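Local coordinates for Xaa-Pro dipeptidase (Pyrococcus horikoshii, PDB 1WY2), which probably hydrolyses dipeptides that carry a C-terminal proline and a nonpolar N-terminal residue, using a pair of metal ions in each subunit of a homodimer, at residues E160-A165 and D200-R205; I185-R190 and R205-V210; P179-I184 and N221-R226; T225-V230 and G325-E330. All coordinates share one frame; numbering follows the deposited sequence.

All four interactions lie in the metallopeptidase M24 domain. Interaction 1 sets the start of helix 160-173 against the loop leading to strand 208-217, and interaction 2, its centre about 9 Å away, pairs that strand with strand 184-187; the two meet through Glu160 and Ser187. Strand 220-229, the next neighbour in the same sheet, serves both interaction 3 and interaction 4, which share Thr225 and Arg226 and have centres about 13 Å apart. Along the chain, the segments of interaction 1 alternate with those of interaction 2, and interaction 4 comes last, bringing in strand 325-336. Interactions 3 and 4 deliver Asp223 and Glu330 to the same two zinc ions, whereas interaction 1 lies farther out.

Interaction 1: residues E160-A165 and D200-R205; sequences EREVAA and DKRIER
Between 160-165 and 200-205 a single nearly straight backbone hydrogen bond forms: Glu160 N, at the start of helix 160-173, donates to Lys201 O at 3.0 Å, arriving almost along the C=O axis. Alongside this bond, the Glu160 side chain runs out extended from CG and crosses Lys201 obliquely, so that OE2 comes to 3.7 Å from the Lys201 methylene CD. One residue on, Arg161 sets its CG anti to the backbone N (chi1 177°) and bends at the next two torsions. This brings NH2 to the carboxylate of Asp200 in a salt bridge, 3.1 Å from NH2 to OD2; OD2 lies near the guanidinium plane, but the two planes are 59° apart, the hydrogen bond is weak, and the buried Arg161 NE has no partner in the model. Apolar contact is slight, with Val163 CG2 4.4 Å from Ile203 CD1.

The second shell fixes the polar ends. Glu160 OE2 bonds Ser187 OG, while OE1 is shared by Arg190 and Ser199. Lys201 NZ curls back to Arg202 O at 3.2 Å and also reaches Ser187 and Asp207; Arg161 also packs on Ala176 of the second subunit.

With flanking backbone bonds from Arg161 to Ser199 and Ile203 to Gly157, the contact fastens the first turn of helix 160-173 to the loop between strands 184-187 and 208-217 of the M24 domain, next to the dimer partner. With Arg190 bonded to its carboxylate, Lys201 NZ 4.6 Å from OE2, and the positive end of the helix close by, the buried Glu160 is likely to stay ionised.

Interaction 2: residues I185-R190 and R205-V210; sequences IASGYR and RGDLVV
Ser187 and Val209 face each other on one side of an antiparallel strand pair, Ala186 and Val210 on the other. The first two form a non-hydrogen-bonded pair, with Ser187 CB 3.9 Å from the CG2 branch of Val209. The other methyl of that valine, CG1, stands anti to the backbone N and meets Ile185 CG2 at 4.1 Å, the two branched chains crossing obliquely. Ala186 and Val210, with their side chains on the opposite face, form the hydrogen-bonded pair: Val210 N donates to Ala186 O at 2.9 Å, and Ala186 N returns the bond to Val210 O at 3.0 Å.

One residue beyond Ser187, Gly188 N bonds Leu208 O, 2.9 Å away and nearly along the C=O axis. The Asp207 carboxylate lies beside this turn, its CG 3.5 Å from Gly188 N, while OD2 takes a salt bridge from Lys201 and the backbone N-H of Glu204. Gly188 has phi 58°, a value glycine adopts easily, and a CB would press on Asp207 OD1. An alanine in place of Asp207 would remove the carboxylate and would probably loosen both the Lys201 tie and the loop at Glu204. With chi1 64°, Ser187 turns OG to Glu160 and Lys201, to which it is hydrogen-bonded.

Strand 184-187 thus flanks strand 208-217 in the antiparallel sheet, with helix 160-173 touching Ile185. Strand 220-229 pairs with strand 208-217 as well, its Thr225 and Thr227 meeting Val210, and Leu208 reaches Gln237 and Ile240 of helix 235-254.

Interaction 3: residues P179-I184 and N221-R226; sequences PAFDTI and NSDITR. With ZN (zinc ion), chain D; ZN (zinc ion), chain E.
Phe181 puts its CG in the crowded position between the backbone N and the carbonyl carbon (chi1 53°), and this directs the ring toward the metal ligand Asp223. The tip does the touching: CZ lies 3.3 Å from Asp223 OD1, with ring and carboxylate planes 62° apart, and the same CZ stands 3.8 Å from the zinc of chain D. The edge at CE2 looks toward Ser222 O, 4.1 Å off, a buried carbonyl oxygen with no partner in the model.

Asp223 has CG anti to the backbone N (chi1 -164°), which presents both oxygens to the metals. OD1 binds the zinc of chain D at 2.0 Å, and OD2 binds the zinc of chain E at 2.1 Å. Asp223 is one of the five metal ligands typical of the dinuclear M24 metallopeptidases, carried on their pita-bread fold; Asp212 and Glu330 join it at the first ion, and His287, Glu316 and Glu330 at the second. The cofactor is cobalt, two ions per subunit; zinc occupies both positions here. An alanine in place of Phe181 would remove the ring, and would probably expose one flank of the bridging carboxylate and its zinc.

At the Ala180 end of the contact, Asn221 turns CG beside its backbone N, so that OD1 faces Ala180 CB. A water donates both to this OD1, at 2.6 Å, and to Ala180 O; the Asn221 side chain is also held by Gly290. Farther along the strand, Arg226 folds back at its second torsion, and NH1 bonds Thr225 O at 2.8 Å from well above the carbonyl plane.

Interaction 4: residues T225-V230 and G325-E330; sequences TRTIVV and GGVRIE. With ZN (zinc ion), chain D; ZN (zinc ion), chain E.
In the pita-bread core of this M24 peptidase, strands 220-229 and 325-336 meet at a single antiparallel bridge, Thr225 with Glu330; the N-to-C directions of strands 225-229 and 325-328 are 135° apart, well off antiparallel. The bridge end is tight. Glu330 N donates to Thr225 O at 2.9 Å. Thr225 CB stands only 3.4 Å from Glu330 CB. Glu330 O takes two donors, Thr225 N and Arg226 NH1, the latter 2.8 Å away and above the carbonyl plane. Glu330, extended beyond CG, bridges the metals, OE1 to the zinc of chain D at 2.0 Å and OE2 to that of chain E. Thr225 OG1, whose place is less sure, donates to Glu330 OE1 at 2.7 Å and receives a weak bond from Arg328 NE, a second-shell tie to a metal ligand. Arg328 itself is held more firmly by Tyr320 and Asp212.

Toward Val327 the strands diverge and the packing thins, although this end too is buried rather than open to solvent. Thr227 and Val327 cross at about a right angle, their CG2 methyls 4.1 Å apart, while helix 235-254 covers Val327 and Ile329. The last polar link here is Thr227 OG1, donating to Arg328 O at 2.8 Å.

Interaction 1: residues E160-A165 and D200-R205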
# COMPACT_ATOMS: atom_id res chain seq x y z
N GLU A 160 -7.83 -20.75 5.84
CA GLU A 160 -7.79 -19.85 4.69
C GLU A 160 -6.46 -19.13 4.55
O GLU A 160 -5.86 -19.10 3.47
CB GLU A 160 -8.90 -18.80 4.80
CG GLU A 160 -10.31 -19.37 4.88
CD GLU A 160 -11.36 -18.29 5.06
OE1 GLU A 160 -11.00 -17.20 5.55
OE2 GLU A 160 -12.54 -18.54 4.73
N ARG A 161 -5.99 -18.54 5.64
CA ARG A 161 -4.73 -17.81 5.64
C ARG A 161 -3.53 -18.67 5.24
O ARG A 161 -2.59 -18.18 4.61
CB ARG A 161 -4.47 -17.20 7.02
CG ARG A 161 -3.15 -16.47 7.13
CD ARG A 161 -3.36 -15.05 7.59
NE ARG A 161 -4.27 -14.99 8.74
CZ ARG A 161 -4.93 -13.90 9.10
NH1 ARG A 161 -4.79 -12.77 8.42
NH2 ARG A 161 -5.74 -13.94 10.15
N GLU A 162 -3.56 -19.95 5.61
CA GLU A 162 -2.45 -20.83 5.27
C GLU A 162 -2.43 -21.12 3.78
O GLU A 162 -1.37 -21.26 3.18
CB GLU A 162 -2.54 -22.13 6.09
CG GLU A 162 -2.09 -21.95 7.53
CD GLU A 162 -2.29 -23.17 8.40
OE1 GLU A 162 -2.20 -24.31 7.88
OE2 GLU A 162 -2.52 -23.00 9.61
N VAL A 163 -3.62 -21.20 3.18
CA VAL A 163 -3.71 -21.43 1.74
C VAL A 163 -3.13 -20.19 1.06
O VAL A 163 -2.34 -20.28 0.12
CB VAL A 163 -5.18 -21.62 1.29
CG1 VAL A 163 -5.25 -21.69 -0.24
CG2 VAL A 163 -5.74 -22.90 1.90
N ALA A 164 -3.52 -19.02 1.56
CA ALA A 164 -3.03 -17.76 1.01
C ALA A 164 -1.51 -17.70 1.10
O ALA A 164 -0.84 -17.32 0.14
CB ALA A 164 -3.66 -16.58 1.75
N ALA A 165 -0.97 -18.08 2.25
CA ALA A 165 0.47 -18.05 2.45
C ALA A 165 1.19 -18.92 1.43
O ALA A 165 2.21 -18.53 0.86
CB ALA A 165 0.81 -18.50 3.86
N ASP A 200 -8.44 -16.70 9.62
CA ASP A 200 -8.11 -17.89 10.40
C ASP A 200 -9.18 -18.97 10.31
O ASP A 200 -9.00 -20.07 10.82
CB ASP A 200 -7.87 -17.51 11.86
CG ASP A 200 -6.60 -16.71 12.05
OD1 ASP A 200 -5.53 -17.20 11.63
OD2 ASP A 200 -6.67 -15.60 12.61
N LYS A 201 -10.29 -18.65 9.66
CA LYS A 201 -11.38 -19.61 9.50
C LYS A 201 -10.88 -20.85 8.78
O LYS A 201 -10.11 -20.76 7.83
CB LYS A 201 -12.53 -19.01 8.70
CG LYS A 201 -13.66 -20.00 8.41
CD LYS A 201 -14.74 -19.40 7.52
CE LYS A 201 -15.87 -20.38 7.27
NZ LYS A 201 -15.43 -21.63 6.60
N ARG A 202 -11.33 -22.02 9.23
CA ARG A 202 -10.94 -23.25 8.57
C ARG A 202 -12.02 -23.65 7.58
O ARG A 202 -13.21 -23.50 7.85
CB ARG A 202 -10.70 -24.37 9.59
CG ARG A 202 -9.39 -24.18 10.36
CD ARG A 202 -9.08 -25.34 11.30
NE ARG A 202 -7.82 -25.11 12.01
CZ ARG A 202 -6.61 -25.20 11.46
NH1 ARG A 202 -6.48 -25.52 10.18
NH2 ARG A 202 -5.54 -24.96 12.19
N ILE A 203 -11.59 -24.12 6.42
CA ILE A 203 -12.50 -24.54 5.36
C ILE A 203 -13.22 -25.84 5.72
O ILE A 203 -12.63 -26.75 6.28
CB ILE A 203 -11.70 -24.71 4.05
CG1 ILE A 203 -11.06 -23.36 3.68
CG2 ILE A 203 -12.61 -25.20 2.93
CD1 ILE A 203 -10.05 -23.43 2.55
N GLU A 204 -14.51 -25.90 5.39
CA GLU A 204 -15.31 -27.10 5.69
C GLU A 204 -15.87 -27.70 4.41
O GLU A 204 -16.04 -26.99 3.41
CB GLU A 204 -16.48 -26.75 6.61
CG GLU A 204 -16.12 -25.93 7.84
CD GLU A 204 -17.31 -25.71 8.76
OE1 GLU A 204 -17.66 -26.65 9.51
OE2 GLU A 204 -17.89 -24.61 8.73
N ARG A 205 -16.16 -28.99 4.43
CA ARG A 205 -16.71 -29.63 3.24
C ARG A 205 -18.09 -29.02 2.97
O ARG A 205 -18.86 -28.78 3.89
CB ARG A 205 -16.83 -31.15 3.44
CG ARG A 205 -17.43 -31.88 2.23
CD ARG A 205 -17.26 -33.39 2.34
NE ARG A 205 -15.89 -33.81 2.03
CZ ARG A 205 -15.41 -33.94 0.80
NH1 ARG A 205 -16.18 -33.68 -0.25
NH2 ARG A 205 -14.16 -34.33 0.61

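Interaction 2: residues I185-R190 and R205-V210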
# COMPACT_ATOMS: atom_id res chain seq x y z
N ILE A 185 -9.25 -15.58 0.17
CA ILE A 185 -9.60 -16.99 0.21
C ILE A 185 -10.78 -16.93 1.18
O ILE A 185 -10.59 -16.94 2.40
CB ILE A 185 -8.50 -17.88 0.83
CG1 ILE A 185 -7.19 -17.77 0.03
CG2 ILE A 185 -8.97 -19.34 0.85
CD1 ILE A 185 -7.29 -18.26 -1.40
N ALA A 186 -11.99 -16.83 0.63
CA ALA A 186 -13.20 -16.70 1.43
C ALA A 186 -14.09 -17.93 1.32
O ALA A 186 -14.69 -18.19 0.27
CB ALA A 186 -13.97 -15.46 0.98
N SER A 187 -14.18 -18.68 2.41
CA SER A 187 -14.96 -19.92 2.43
C SER A 187 -16.25 -19.85 3.25
O SER A 187 -16.34 -19.11 4.22
CB SER A 187 -14.09 -21.06 2.96
OG SER A 187 -13.73 -20.84 4.31
N GLY A 188 -17.23 -20.65 2.84
CA GLY A 188 -18.50 -20.68 3.55
C GLY A 188 -19.16 -19.32 3.60
O GLY A 188 -19.23 -18.62 2.59
N TYR A 189 -19.64 -18.93 4.78
CA TYR A 189 -20.30 -17.64 4.91
C TYR A 189 -19.39 -16.48 4.49
O TYR A 189 -19.87 -15.42 4.13
CB TYR A 189 -20.78 -17.42 6.36
CG TYR A 189 -19.67 -17.18 7.36
CD1 TYR A 189 -18.95 -18.25 7.90
CD2 TYR A 189 -19.32 -15.89 7.74
CE1 TYR A 189 -17.91 -18.03 8.80
CE2 TYR A 189 -18.28 -15.66 8.64
CZ TYR A 189 -17.58 -16.73 9.16
OH TYR A 189 -16.55 -16.50 10.04
N ARG A 190 -18.08 -16.69 4.54
CA ARG A 190 -17.15 -15.63 4.16
C ARG A 190 -17.15 -15.36 2.66
O ARG A 190 -16.75 -14.29 2.22
CB ARG A 190 -15.72 -15.95 4.62
CG ARG A 190 -15.57 -16.06 6.13
CD ARG A 190 -14.11 -15.90 6.58
NE ARG A 190 -13.67 -14.50 6.51
CZ ARG A 190 -12.84 -14.02 5.59
NH1 ARG A 190 -12.35 -14.81 4.64
NH2 ARG A 190 -12.51 -12.73 5.61
N ARG A 205 -16.16 -28.99 4.43
CA ARG A 205 -16.71 -29.63 3.24
C ARG A 205 -18.09 -29.02 2.97
O ARG A 205 -18.86 -28.78 3.89
CB ARG A 205 -16.83 -31.15 3.44
CG ARG A 205 -17.43 -31.88 2.23
CD ARG A 205 -17.26 -33.39 2.34
NE ARG A 205 -15.89 -33.81 2.03
CZ ARG A 205 -15.41 -33.94 0.80
NH1 ARG A 205 -16.18 -33.68 -0.25
NH2 ARG A 205 -14.16 -34.33 0.61
N GLY A 206 -18.37 -28.77 1.69
CA GLY A 206 -19.64 -28.17 1.32
C GLY A 206 -19.52 -26.66 1.20
O GLY A 206 -20.47 -25.98 0.83
N ASP A 207 -18.34 -26.14 1.51
CA ASP A 207 -18.07 -24.71 1.46
C ASP A 207 -17.85 -24.17 0.05
O ASP A 207 -17.17 -24.79 -0.76
CB ASP A 207 -16.80 -24.37 2.24
CG ASP A 207 -17.06 -24.06 3.70
OD1 ASP A 207 -18.21 -24.20 4.16
OD2 ASP A 207 -16.08 -23.67 4.38
N LEU A 208 -18.43 -23.01 -0.23
CA LEU A 208 -18.17 -22.33 -1.50
C LEU A 208 -16.88 -21.61 -1.10
O LEU A 208 -16.76 -21.14 0.03
CB LEU A 208 -19.23 -21.27 -1.80
CG LEU A 208 -20.41 -21.66 -2.70
CD1 LEU A 208 -21.49 -20.60 -2.61
CD2 LEU A 208 -19.92 -21.81 -4.14
N VAL A 209 -15.91 -21.54 -2.00
CA VAL A 209 -14.66 -20.85 -1.69
C VAL A 209 -14.30 -19.92 -2.84
O VAL A 209 -14.09 -20.37 -3.97
CB VAL A 209 -13.49 -21.83 -1.46
CG1 VAL A 209 -12.26 -21.07 -0.95
CG2 VAL A 209 -13.90 -22.91 -0.47
N VAL A 210 -14.24 -18.63 -2.54
CA VAL A 210 -13.89 -17.63 -3.54
C VAL A 210 -12.39 -17.39 -3.41
O VAL A 210 -11.89 -17.13 -2.32
CB VAL A 210 -14.66 -16.30 -3.32
CG1 VAL A 210 -14.22 -15.25 -4.34
CG2 VAL A 210 -16.15 -16.55 -3.43

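Interaction 3: residues P179-I184 and N221-R226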
# COMPACT_ATOMS: atom_id res chain seq x y z
N PRO A 179 2.39 -10.21 -4.01
CA PRO A 179 1.00 -10.29 -4.47
C PRO A 179 0.53 -8.90 -4.91
O PRO A 179 0.98 -7.90 -4.36
CB PRO A 179 0.24 -10.78 -3.23
CG PRO A 179 1.29 -11.53 -2.46
CD PRO A 179 2.50 -10.65 -2.60
N ALA A 180 -0.36 -8.85 -5.89
CA ALA A 180 -0.86 -7.56 -6.38
C ALA A 180 -1.75 -6.89 -5.34
O ALA A 180 -1.94 -5.67 -5.36
CB ALA A 180 -1.64 -7.77 -7.68
N PHE A 181 -2.29 -7.69 -4.44
CA PHE A 181 -3.16 -7.21 -3.38
C PHE A 181 -3.35 -8.35 -2.38
O PHE A 181 -2.98 -9.49 -2.67
CB PHE A 181 -4.51 -6.77 -3.96
CG PHE A 181 -5.18 -7.82 -4.81
CD1 PHE A 181 -5.98 -8.79 -4.23
CD2 PHE A 181 -5.00 -7.82 -6.19
CE1 PHE A 181 -6.60 -9.76 -5.01
CE2 PHE A 181 -5.62 -8.79 -6.99
CZ PHE A 181 -6.42 -9.76 -6.40
N ASP A 182 -3.90 -8.05 -1.21
CA ASP A 182 -4.11 -9.06 -0.18
C ASP A 182 -4.99 -10.20 -0.70
O ASP A 182 -6.16 -9.99 -1.03
CB ASP A 182 -4.75 -8.43 1.06
CG ASP A 182 -3.77 -7.57 1.85
OD1 ASP A 182 -3.07 -6.74 1.24
OD2 ASP A 182 -3.70 -7.74 3.09
N THR A 183 -4.42 -11.40 -0.76
CA THR A 183 -5.13 -12.57 -1.27
C THR A 183 -6.43 -12.89 -0.55
O THR A 183 -6.48 -12.95 0.68
CB THR A 183 -4.23 -13.81 -1.23
OG1 THR A 183 -3.10 -13.60 -2.08
CG2 THR A 183 -4.99 -15.05 -1.71
N ILE A 184 -7.47 -13.09 -1.35
CA ILE A 184 -8.78 -13.42 -0.82
C ILE A 184 -9.05 -14.92 -0.96
O ILE A 184 -9.03 -15.45 -2.07
CB ILE A 184 -9.88 -12.64 -1.58
CG1 ILE A 184 -9.82 -11.17 -1.20
CG2 ILE A 184 -11.26 -13.23 -1.28
CD1 ILE A 184 -10.61 -10.26 -2.11
N ASN A 221 0.44 -5.51 -13.01
CA ASN A 221 -0.44 -6.38 -12.24
C ASN A 221 -1.31 -7.35 -13.01
O ASN A 221 -1.48 -7.25 -14.22
CB ASN A 221 -1.34 -5.49 -11.37
CG ASN A 221 -0.57 -4.69 -10.34
OD1 ASN A 221 -0.30 -5.18 -9.24
ND2 ASN A 221 -0.19 -3.47 -10.69
N SER A 222 -1.86 -8.32 -12.27
CA SER A 222 -2.77 -9.32 -12.81
C SER A 222 -3.88 -9.47 -11.76
O SER A 222 -3.69 -9.09 -10.60
CB SER A 222 -2.05 -10.66 -13.02
OG SER A 222 -1.42 -11.11 -11.84
N ASP A 223 -5.02 -10.01 -12.16
CA ASP A 223 -6.14 -10.12 -11.24
C ASP A 223 -7.04 -11.25 -11.73
O ASP A 223 -7.45 -11.27 -12.89
CB ASP A 223 -6.90 -8.79 -11.25
CG ASP A 223 -7.86 -8.64 -10.09
OD1 ASP A 223 -8.05 -9.60 -9.32
OD2 ASP A 223 -8.41 -7.53 -9.96
N ILE A 224 -7.34 -12.20 -10.84
CA ILE A 224 -8.18 -13.33 -11.21
C ILE A 224 -8.99 -13.85 -10.02
O ILE A 224 -8.54 -13.79 -8.88
CB ILE A 224 -7.30 -14.49 -11.76
CG1 ILE A 224 -8.17 -15.64 -12.27
CG2 ILE A 224 -6.36 -15.00 -10.67
CD1 ILE A 224 -7.38 -16.81 -12.85
N THR A 225 -10.21 -14.32 -10.29
CA THR A 225 -11.06 -14.89 -9.25
C THR A 225 -11.73 -16.14 -9.77
O THR A 225 -12.30 -16.15 -10.86
CB THR A 225 -12.21 -13.95 -8.79
OG1 THR A 225 -11.68 -12.72 -8.28
CG2 THR A 225 -13.01 -14.62 -7.67
N ARG A 226 -11.65 -17.21 -9.00
CA ARG A 226 -12.33 -18.45 -9.36
C ARG A 226 -13.04 -18.91 -8.09
O ARG A 226 -12.55 -18.70 -6.99
CB ARG A 226 -11.33 -19.53 -9.80
CG ARG A 226 -10.70 -19.27 -11.16
CD ARG A 226 -11.72 -19.39 -12.29
NE ARG A 226 -11.10 -19.12 -13.59
CZ ARG A 226 -10.93 -17.90 -14.09
NH1 ARG A 226 -11.34 -16.83 -13.42
NH2 ARG A 226 -10.32 -17.75 -15.26
ZN ZN D . -9.75 -9.79 -8.25
ZN ZN E . -10.51 -7.19 -9.85
O HOH W 1 -0.16 -3.99 -6.93

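Interaction 4: residues T225-V230 and G325-E330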
# COMPACT_ATOMS: atom_id res chain seq x y z
N THR A 225 -10.21 -14.32 -10.29
CA THR A 225 -11.06 -14.89 -9.25
C THR A 225 -11.73 -16.14 -9.77
O THR A 225 -12.30 -16.15 -10.86
CB THR A 225 -12.21 -13.95 -8.79
OG1 THR A 225 -11.68 -12.72 -8.28
CG2 THR A 225 -13.01 -14.62 -7.67
N ARG A 226 -11.65 -17.21 -9.00
CA ARG A 226 -12.33 -18.45 -9.36
C ARG A 226 -13.04 -18.91 -8.09
O ARG A 226 -12.55 -18.70 -6.99
CB ARG A 226 -11.33 -19.53 -9.80
CG ARG A 226 -10.70 -19.27 -11.16
CD ARG A 226 -11.72 -19.39 -12.29
NE ARG A 226 -11.10 -19.12 -13.59
CZ ARG A 226 -10.93 -17.90 -14.09
NH1 ARG A 226 -11.34 -16.83 -13.42
NH2 ARG A 226 -10.32 -17.75 -15.26
N THR A 227 -14.21 -19.51 -8.26
CA THR A 227 -14.95 -20.00 -7.11
C THR A 227 -15.12 -21.50 -7.27
O THR A 227 -15.40 -21.98 -8.37
CB THR A 227 -16.35 -19.34 -7.02
OG1 THR A 227 -16.20 -17.93 -6.82
CG2 THR A 227 -17.15 -19.93 -5.85
N ILE A 228 -14.91 -22.23 -6.19
CA ILE A 228 -15.06 -23.68 -6.20
C ILE A 228 -15.92 -24.09 -5.01
O ILE A 228 -16.34 -23.25 -4.21
CB ILE A 228 -13.68 -24.41 -6.08
CG1 ILE A 228 -13.02 -24.06 -4.74
CG2 ILE A 228 -12.77 -24.01 -7.23
CD1 ILE A 228 -11.73 -24.81 -4.48
N VAL A 229 -16.21 -25.39 -4.92
CA VAL A 229 -16.97 -25.92 -3.80
C VAL A 229 -16.19 -27.12 -3.30
O VAL A 229 -15.71 -27.93 -4.10
CB VAL A 229 -18.39 -26.39 -4.21
CG1 VAL A 229 -19.06 -27.08 -3.02
CG2 VAL A 229 -19.23 -25.20 -4.66
N VAL A 230 -16.04 -27.22 -1.99
CA VAL A 230 -15.33 -28.35 -1.41
C VAL A 230 -16.34 -29.48 -1.28
O VAL A 230 -17.22 -29.44 -0.42
CB VAL A 230 -14.77 -27.99 -0.02
CG1 VAL A 230 -14.01 -29.18 0.57
CG2 VAL A 230 -13.84 -26.78 -0.13
N GLY A 325 -23.33 -17.29 1.53
CA GLY A 325 -22.26 -17.60 0.60
C GLY A 325 -22.29 -16.71 -0.62
O GLY A 325 -23.24 -15.94 -0.83
N GLY A 326 -21.26 -16.82 -1.45
CA GLY A 326 -21.21 -16.00 -2.65
C GLY A 326 -20.37 -16.62 -3.74
O GLY A 326 -19.62 -17.57 -3.50
N VAL A 327 -20.49 -16.08 -4.94
CA VAL A 327 -19.73 -16.58 -6.09
C VAL A 327 -19.23 -15.42 -6.93
O VAL A 327 -19.97 -14.49 -7.21
CB VAL A 327 -20.61 -17.46 -7.00
CG1 VAL A 327 -19.83 -17.86 -8.25
CG2 VAL A 327 -21.07 -18.71 -6.25
N ARG A 328 -17.96 -15.47 -7.32
CA ARG A 328 -17.37 -14.47 -8.20
C ARG A 328 -16.43 -15.16 -9.17
O ARG A 328 -15.68 -16.06 -8.79
CB ARG A 328 -16.60 -13.38 -7.42
CG ARG A 328 -15.92 -12.37 -8.37
CD ARG A 328 -15.44 -11.08 -7.68
NE ARG A 328 -14.36 -11.28 -6.71
CZ ARG A 328 -14.54 -11.40 -5.40
NH1 ARG A 328 -15.76 -11.34 -4.88
NH2 ARG A 328 -13.49 -11.55 -4.59
N ILE A 329 -16.50 -14.76 -10.43
CA ILE A 329 -15.63 -15.31 -11.47
C ILE A 329 -15.06 -14.09 -12.17
O ILE A 329 -15.79 -13.27 -12.71
CB ILE A 329 -16.43 -16.19 -12.45
CG1 ILE A 329 -17.04 -17.37 -11.69
CG2 ILE A 329 -15.51 -16.69 -13.56
CD1 ILE A 329 -17.96 -18.24 -12.53
N GLU A 330 -13.73 -13.98 -12.14
CA GLU A 330 -13.04 -12.83 -12.71
C GLU A 330 -11.87 -13.16 -13.62
O GLU A 330 -11.05 -14.02 -13.31
CB GLU A 330 -12.53 -11.93 -11.56
CG GLU A 330 -11.46 -10.92 -11.98
CD GLU A 330 -10.95 -10.09 -10.82
OE1 GLU A 330 -10.80 -10.63 -9.71
OE2 GLU A 330 -10.68 -8.89 -11.04
ZN ZN D . -9.75 -9.79 -8.25
ZN ZN E . -10.51 -7.19 -9.85